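Local coordinates for protein homoserine O-acetyltransferase (Bacillus anthracis str. 'Ames Ancestor', PDB 3I1I) that probably transfers an acetyl group from acetyl-CoA to the hydroxyl of L-homoserine, a step toward methionine, at residues M4-K15 with A53-D65. Residues are numbered along the deposited sequence; the frame is centred on the assembly and turned at random. Where two conformers were deposited one is given.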
HETATM    1  N   MSE A   4       0.627  41.700   2.929  1.00 50.99           N
HETATM    2  CA  MSE A   4       1.074  41.483   1.515  1.00 51.35           C
HETATM    3  C   MSE A   4       0.025  41.915   0.540  1.00 50.13           C
HETATM    4  O   MSE A   4      -1.147  41.953   0.883  1.00 50.68           O
HETATM    5  CB  MSE A   4       1.362  40.003   1.241  1.00 51.92           C
HETATM    6  CG  MSE A   4       2.735  39.581   1.691  1.00 54.36           C
HETATM    7 SE   MSE A   4       3.552  38.191   0.604  0.65 59.15          SE
HETATM    8  CE  MSE A   4       2.480  36.673   1.129  1.00 54.97           C
ATOM      9  N   GLN A   5       0.449  42.218  -0.686  1.00 49.09           N
ATOM     10  CA  GLN A   5      -0.466  42.557  -1.774  0.50 48.55           C
ATOM     11  C   GLN A   5      -1.074  41.277  -2.332  1.00 47.73           C
ATOM     12  O   GLN A   5      -0.421  40.232  -2.336  1.00 47.64           O
ATOM     13  CB  GLN A   5       0.280  43.273  -2.905  0.50 48.73           C
ATOM     14  CG  GLN A   5       1.123  44.474  -2.478  0.50 49.57           C
ATOM     15  CD  GLN A   5       0.291  45.699  -2.193  0.50 50.11           C
ATOM     16  OE1 GLN A   5      -0.607  46.049  -2.962  0.50 49.55           O
ATOM     17  NE2 GLN A   5       0.593  46.368  -1.086  0.50 50.59           N
ATOM     18  N   ILE A   6      -2.306  41.351  -2.815  1.00 45.97           N
ATOM     19  CA  ILE A   6      -2.914  40.210  -3.465  1.00 44.33           C
ATOM     20  C   ILE A   6      -1.999  39.709  -4.576  1.00 42.88           C
ATOM     21  O   ILE A   6      -1.366  40.504  -5.273  1.00 43.59           O
ATOM     22  CB  ILE A   6      -4.298  40.553  -3.983  1.00 44.43           C
ATOM     23  CG1 ILE A   6      -5.320  40.298  -2.864  1.00 45.06           C
ATOM     24  CG2 ILE A   6      -4.629  39.722  -5.224  1.00 43.92           C
ATOM     25  CD1 ILE A   6      -4.731  40.185  -1.430  1.00 44.15           C
ATOM     26  N   VAL A   7      -1.910  38.389  -4.701  1.00 40.38           N
ATOM     27  CA  VAL A   7      -0.957  37.750  -5.575  1.00 38.26           C
ATOM     28  C   VAL A   7      -1.578  37.475  -6.938  1.00 37.55           C
ATOM     29  O   VAL A   7      -2.718  37.048  -7.043  1.00 36.46           O
ATOM     30  CB  VAL A   7      -0.443  36.405  -4.960  1.00 38.43           C
ATOM     31  CG1 VAL A   7       0.389  35.596  -6.003  1.00 36.15           C
ATOM     32  CG2 VAL A   7       0.340  36.669  -3.669  1.00 35.39           C
ATOM     33  N   LYS A   8      -0.793  37.678  -7.980  1.00 37.05           N
ATOM     34  CA  LYS A   8      -1.269  37.494  -9.331  1.00 37.54           C
ATOM     35  C   LYS A   8      -0.636  36.245  -9.909  1.00 35.71           C
ATOM     36  O   LYS A   8       0.568  36.092  -9.849  1.00 36.51           O
ATOM     37  CB  LYS A   8      -0.893  38.704 -10.194  1.00 38.27           C
ATOM     38  CG  LYS A   8      -1.887  38.960 -11.351  1.00 43.09           C
ATOM     39  CD  LYS A   8      -1.201  39.209 -12.729  1.00 48.47           C
ATOM     40  CE  LYS A   8      -2.128  38.815 -13.925  1.00 50.60           C
ATOM     41  NZ  LYS A   8      -3.512  39.453 -13.848  1.00 52.75           N
ATOM     42  N   LYS A   9      -1.434  35.350 -10.457  1.00 33.96           N
ATOM     43  CA  LYS A   9      -0.893  34.191 -11.129  1.00 33.30           C
ATOM     44  C   LYS A   9      -0.383  34.604 -12.501  1.00 33.03           C
ATOM     45  O   LYS A   9      -1.041  35.356 -13.201  1.00 32.97           O
ATOM     46  CB  LYS A   9      -1.966  33.117 -11.273  1.00 32.81           C
ATOM     47  CG  LYS A   9      -1.442  31.755 -11.751  1.00 32.40           C
ATOM     48  CD  LYS A   9      -0.938  30.880 -10.610  1.00 31.41           C
ATOM     49  CE  LYS A   9      -0.316  29.575 -11.146  1.00 31.03           C
ATOM     50  NZ  LYS A   9      -0.307  28.503 -10.128  1.00 30.75           N
ATOM     51  N   GLU A  10       0.787  34.124 -12.875  1.00 32.79           N
ATOM     52  CA  GLU A  10       1.321  34.333 -14.218  1.00 33.38           C
ATOM     53  C   GLU A  10       1.509  32.989 -14.896  1.00 33.19           C
ATOM     54  O   GLU A  10       1.346  31.913 -14.281  1.00 32.34           O
ATOM     55  CB  GLU A  10       2.680  35.001 -14.175  1.00 33.81           C
ATOM     56  CG  GLU A  10       2.787  36.159 -13.241  1.00 38.21           C
ATOM     57  CD  GLU A  10       2.338  37.456 -13.845  1.00 45.89           C
ATOM     58  OE1 GLU A  10       2.605  38.486 -13.166  1.00 54.24           O
ATOM     59  OE2 GLU A  10       1.725  37.468 -14.959  1.00 46.15           O
ATOM     60  N   LYS A  11       1.910  33.061 -16.160  1.00 32.82           N
ATOM     61  CA  LYS A  11       2.045  31.883 -16.995  1.00 33.04           C
ATOM     62  C   LYS A  11       3.323  31.978 -17.828  1.00 32.05           C
ATOM     63  O   LYS A  11       3.579  32.999 -18.437  1.00 32.88           O
ATOM     64  CB  LYS A  11       0.812  31.800 -17.894  1.00 33.09           C
ATOM     65  CG  LYS A  11       0.838  30.738 -18.955  1.00 36.47           C
ATOM     66  CD  LYS A  11      -0.541  30.649 -19.643  1.00 41.26           C
ATOM     67  CE  LYS A  11      -0.532  29.691 -20.844  1.00 43.37           C
ATOM     68  NZ  LYS A  11      -1.875  29.235 -21.306  1.00 45.04           N
ATOM     69  N   PHE A  12       4.123  30.921 -17.845  1.00 31.23           N
ATOM     70  CA  PHE A  12       5.296  30.825 -18.693  1.00 30.34           C
ATOM     71  C   PHE A  12       5.126  29.650 -19.641  1.00 30.50           C
ATOM     72  O   PHE A  12       4.699  28.571 -19.228  1.00 31.02           O
ATOM     73  CB  PHE A  12       6.536  30.626 -17.838  1.00 30.03           C
ATOM     74  CG  PHE A  12       7.812  30.449 -18.633  1.00 28.53           C
ATOM     75  CD1 PHE A  12       8.319  31.494 -19.394  1.00 28.21           C
ATOM     76  CD2 PHE A  12       8.507  29.243 -18.614  1.00 26.74           C
ATOM     77  CE1 PHE A  12       9.492  31.345 -20.124  1.00 26.84           C
ATOM     78  CE2 PHE A  12       9.699  29.085 -19.306  1.00 25.89           C
ATOM     79  CZ  PHE A  12      10.193  30.154 -20.078  1.00 27.46           C
ATOM     80  N   ILE A  13       5.452  29.864 -20.908  1.00 30.56           N
ATOM     81  CA  ILE A  13       5.291  28.871 -21.974  1.00 30.30           C
ATOM     82  C   ILE A  13       6.607  28.589 -22.651  1.00 30.26           C
ATOM     83  O   ILE A  13       7.428  29.482 -22.795  1.00 29.58           O
ATOM     84  CB  ILE A  13       4.330  29.418 -23.051  1.00 31.29           C
ATOM     85  CG1 ILE A  13       2.899  29.009 -22.716  1.00 32.99           C
ATOM     86  CG2 ILE A  13       4.718  28.991 -24.486  1.00 29.24           C
ATOM     87  CD1 ILE A  13       2.084  30.155 -22.202  1.00 33.46           C
ATOM     88  N   LEU A  14       6.813  27.335 -23.034  1.00 30.66           N
ATOM     89  CA  LEU A  14       7.867  26.969 -23.978  1.00 30.94           C
ATOM     90  C   LEU A  14       7.208  26.214 -25.126  1.00 31.11           C
ATOM     91  O   LEU A  14       6.380  25.333 -24.931  1.00 30.72           O
ATOM     92  CB  LEU A  14       8.948  26.141 -23.328  1.00 30.72           C
ATOM     93  CG  LEU A  14       9.786  26.858 -22.253  1.00 32.24           C
ATOM     94  CD1 LEU A  14      10.515  25.822 -21.379  1.00 31.07           C
ATOM     95  CD2 LEU A  14      10.814  27.854 -22.850  1.00 28.96           C
ATOM     96  N   LYS A  15       7.541  26.634 -26.335  1.00 31.57           N
ATOM     97  CA  LYS A  15       6.924  26.095 -27.525  1.00 31.52           C
ATOM     98  C   LYS A  15       7.405  24.671 -27.722  1.00 31.02           C
ATOM     99  O   LYS A  15       6.659  23.822 -28.198  1.00 30.12           O
ATOM    100  CB  LYS A  15       7.274  26.946 -28.743  1.00 31.69           C
ATOM    101  CG  LYS A  15       6.497  28.243 -28.854  1.00 33.01           C
ATOM    102  CD  LYS A  15       6.978  29.030 -30.044  1.00 34.21           C
ATOM    103  CE  LYS A  15       6.091  30.214 -30.387  1.00 36.57           C
ATOM    104  NZ  LYS A  15       6.910  31.214 -31.162  1.00 37.98           N
ATOM    105  N   ALA A  53       1.341  20.059  -3.675  1.00 22.48           N
ATOM    106  CA  ALA A  53       1.108  21.526  -3.640  1.00 21.68           C
ATOM    107  C   ALA A  53       1.163  22.184  -5.032  1.00 21.54           C
ATOM    108  O   ALA A  53       0.983  21.520  -6.048  1.00 21.71           O
ATOM    109  CB  ALA A  53       2.091  22.203  -2.674  1.00 20.33           C
ATOM    110  N   THR A  54       1.401  23.496  -5.052  1.00 21.85           N
ATOM    111  CA  THR A  54       1.330  24.344  -6.234  1.00 21.67           C
ATOM    112  C   THR A  54       2.283  25.536  -6.048  1.00 22.01           C
ATOM    113  O   THR A  54       2.936  25.657  -5.016  1.00 21.46           O
ATOM    114  CB  THR A  54      -0.126  24.906  -6.472  1.00 21.93           C
ATOM    115  OG1 THR A  54      -0.451  25.950  -5.518  1.00 23.67           O
ATOM    116  CG2 THR A  54      -1.166  23.816  -6.390  1.00 21.29           C
ATOM    117  N   SER A  55       2.302  26.444  -7.025  1.00 22.41           N
ATOM    118  CA  SER A  55       3.104  27.666  -6.957  1.00 23.29           C
ATOM    119  C   SER A  55       2.742  28.599  -5.770  1.00 23.04           C
ATOM    120  O   SER A  55       3.502  29.505  -5.431  1.00 22.55           O
ATOM    121  CB  SER A  55       2.963  28.449  -8.273  1.00 23.33           C
ATOM    122  OG  SER A  55       1.651  29.017  -8.367  1.00 25.45           O
ATOM    123  N   HIS A  56       1.588  28.364  -5.152  1.00 23.15           N
ATOM    124  CA  HIS A  56       1.060  29.244  -4.109  1.00 23.75           C
ATOM    125  C   HIS A  56       1.755  29.072  -2.776  1.00 23.40           C
ATOM    126  O   HIS A  56       1.201  28.551  -1.822  1.00 23.18           O
ATOM    127  CB  HIS A  56      -0.451  29.016  -3.943  1.00 24.20           C
ATOM    128  CG  HIS A  56      -1.153  30.162  -3.294  1.00 25.73           C
ATOM    129  ND1 HIS A  56      -0.834  31.479  -3.575  1.00 27.13           N
ATOM    130  CD2 HIS A  56      -2.175  30.195  -2.404  1.00 24.92           C
ATOM    131  CE1 HIS A  56      -1.615  32.269  -2.854  1.00 28.23           C
ATOM    132  NE2 HIS A  56      -2.439  31.513  -2.140  1.00 27.04           N
ATOM    133  N   ALA A  57       3.000  29.511  -2.736  1.00 23.56           N
ATOM    134  CA  ALA A  57       3.819  29.407  -1.544  1.00 23.35           C
ATOM    135  C   ALA A  57       3.413  30.418  -0.465  1.00 23.40           C
ATOM    136  O   ALA A  57       3.711  30.216   0.697  1.00 23.14           O
ATOM    137  CB  ALA A  57       5.304  29.611  -1.903  1.00 21.66           C
ATOM    138  N   ALA A  58       2.803  31.531  -0.860  1.00 24.17           N
ATOM    139  CA  ALA A  58       2.447  32.587   0.116  1.00 24.86           C
ATOM    140  C   ALA A  58       1.299  33.468  -0.356  1.00 25.27           C
ATOM    141  O   ALA A  58       0.911  33.491  -1.539  1.00 24.44           O
ATOM    142  CB  ALA A  58       3.676  33.451   0.466  1.00 24.04           C
ATOM    143  N   GLY A  59       0.711  34.157   0.615  1.00 26.87           N
ATOM    144  CA  GLY A  59      -0.301  35.158   0.337  1.00 26.80           C
ATOM    145  C   GLY A  59      -1.593  34.537  -0.126  1.00 27.30           C
ATOM    146  O   GLY A  59      -1.868  33.362   0.164  1.00 25.67           O
ATOM    147  N   LYS A  60      -2.388  35.370  -0.810  1.00 28.45           N
ATOM    148  CA  LYS A  60      -3.732  35.003  -1.258  1.00 29.54           C
ATOM    149  C   LYS A  60      -4.021  35.572  -2.614  1.00 29.90           C
ATOM    150  O   LYS A  60      -3.503  36.630  -2.974  1.00 29.43           O
ATOM    151  CB  LYS A  60      -4.792  35.551  -0.319  1.00 29.50           C
ATOM    152  CG  LYS A  60      -4.508  35.430   1.170  1.00 31.12           C
ATOM    153  CD  LYS A  60      -5.794  35.693   1.954  1.00 32.97           C
ATOM    154  CE  LYS A  60      -5.622  35.488   3.444  1.00 36.01           C
ATOM    155  NZ  LYS A  60      -6.930  35.361   4.179  1.00 36.53           N
ATOM    156  N   TYR A  61      -4.886  34.870  -3.339  1.00 31.16           N
ATOM    157  CA  TYR A  61      -5.309  35.274  -4.665  1.00 32.45           C
ATOM    158  C   TYR A  61      -6.523  36.237  -4.631  1.00 33.56           C
ATOM    159  O   TYR A  61      -6.742  36.979  -5.573  1.00 33.84           O
ATOM    160  CB  TYR A  61      -5.679  34.056  -5.503  1.00 32.10           C
ATOM    161  CG  TYR A  61      -4.549  33.118  -5.837  1.00 33.15           C
ATOM    162  CD1 TYR A  61      -3.402  33.571  -6.500  1.00 33.91           C
ATOM    163  CD2 TYR A  61      -4.639  31.764  -5.538  1.00 31.97           C
ATOM    164  CE1 TYR A  61      -2.365  32.700  -6.819  1.00 33.11           C
ATOM    165  CE2 TYR A  61      -3.628  30.892  -5.859  1.00 34.26           C
ATOM    166  CZ  TYR A  61      -2.481  31.368  -6.501  1.00 34.00           C
ATOM    167  OH  TYR A  61      -1.480  30.498  -6.820  1.00 31.34           O
ATOM    168  N   THR A  62      -7.331  36.184  -3.584  1.00 35.17           N
ATOM    169  CA  THR A  62      -8.389  37.200  -3.348  1.00 36.44           C
ATOM    170  C   THR A  62      -8.377  37.467  -1.857  1.00 38.13           C
ATOM    171  O   THR A  62      -7.897  36.629  -1.071  1.00 38.37           O
ATOM    172  CB  THR A  62      -9.810  36.723  -3.784  1.00 35.95           C
ATOM    173  OG1 THR A  62     -10.374  35.885  -2.771  1.00 35.94           O
ATOM    174  CG2 THR A  62      -9.765  35.928  -5.102  1.00 35.17           C
ATOM    175  N   ALA A  63      -8.906  38.605  -1.440  1.00 40.07           N
ATOM    176  CA  ALA A  63      -8.931  38.905  -0.005  1.00 41.60           C
ATOM    177  C   ALA A  63      -9.937  38.024   0.751  1.00 42.92           C
ATOM    178  O   ALA A  63      -9.921  37.992   1.966  1.00 44.04           O
ATOM    179  CB  ALA A  63      -9.185  40.385   0.253  1.00 41.48           C
ATOM    180  N   HIS A  64     -10.781  37.275   0.054  1.00 44.47           N
ATOM    181  CA  HIS A  64     -11.707  36.364   0.737  1.00 45.60           C
ATOM    182  C   HIS A  64     -11.240  34.908   0.705  1.00 45.56           C
ATOM    183  O   HIS A  64     -12.035  34.007   0.970  1.00 45.00           O
ATOM    184  CB  HIS A  64     -13.142  36.487   0.161  1.00 46.27           C
ATOM    185  CG  HIS A  64     -13.266  36.098  -1.282  1.00 48.85           C
ATOM    186  ND1 HIS A  64     -13.342  34.781  -1.698  1.00 51.80           N
ATOM    187  CD2 HIS A  64     -13.333  36.855  -2.410  1.00 51.44           C
ATOM    188  CE1 HIS A  64     -13.439  34.742  -3.020  1.00 53.60           C
ATOM    189  NE2 HIS A  64     -13.435  35.987  -3.477  1.00 53.88           N
ATOM    190  N   ASP A  65      -9.964  34.675   0.380  1.00 45.72           N
ATOM    191  CA  ASP A  65      -9.402  33.317   0.448  1.00 45.38           C
ATOM    192  C   ASP A  65      -9.385  32.863   1.902  1.00 45.08           C
ATOM    193  O   ASP A  65      -8.857  33.546   2.774  1.00 44.40           O
ATOM    194  CB  ASP A  65      -7.959  33.245  -0.089  1.00 45.34           C
ATOM    195  CG  ASP A  65      -7.852  33.343  -1.614  1.00 46.34           C
ATOM    196  OD1 ASP A  65      -8.894  33.338  -2.307  1.00 48.13           O
ATOM    197  OD2 ASP A  65      -6.691  33.417  -2.120  1.00 45.47           O
TER
HETATM  198  O   HOH W   1      -1.388  38.213  -0.535  1.00 26.82           O
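Val-7 N donates to Lys-60 O at 2.9 Å in a nearly straight bond (172°). Beside it, a water bridges the backbones: it donates to Gln-5 O and accepts from Lys-60 N. The N-terminal arm is thereby tied to the loop 53-65 ahead of strand 10-18.

The second polar link is made by side chains. Lys-9 sends its CG anti to the backbone N (chi1 -170°) and bends at chi2, which brings Lys-9 NZ to 2.7 Å from Ser-55 OG. NZ also forms a salt bridge with Asp-92 and bonds to His-103 O. Ser-55 OG and Tyr-61 OH both bond to Glu-32 OE1, so the ammonium probably sits in a cluster that balances its charge.

The Tyr-61 ring lies between these links. Val-7 O lies at its edge, in plane, 3.6 Å from Tyr-61 CD1. Val-7 CG1 meets Tyr-61 CE1 at 4.1 Å, while Lys-9 CD comes obliquely to within 3.8 Å of Tyr-61 OH. One face of the ring is covered by His-56, with His-56 CE1 over the ring centre.

At the outer end, the CE of selenomethionine Met-4 makes an apolar contact with Ala-58 CB at 3.5 Å. The Ile-6 CG2 methyl packs against the backbone carbonyl of Tyr-61, 3.5 Å from Tyr-61 O.

Asp-65 OD2 accepts from both Tyr-61 N and Thr-62 N, bracing the type I turn 62-65. This is structural packing in an alpha/beta-hydrolase fold: the lead-in to strand 10-18, the outermost of the sheet within this chain, is fastened to the long loop after strand 44-48.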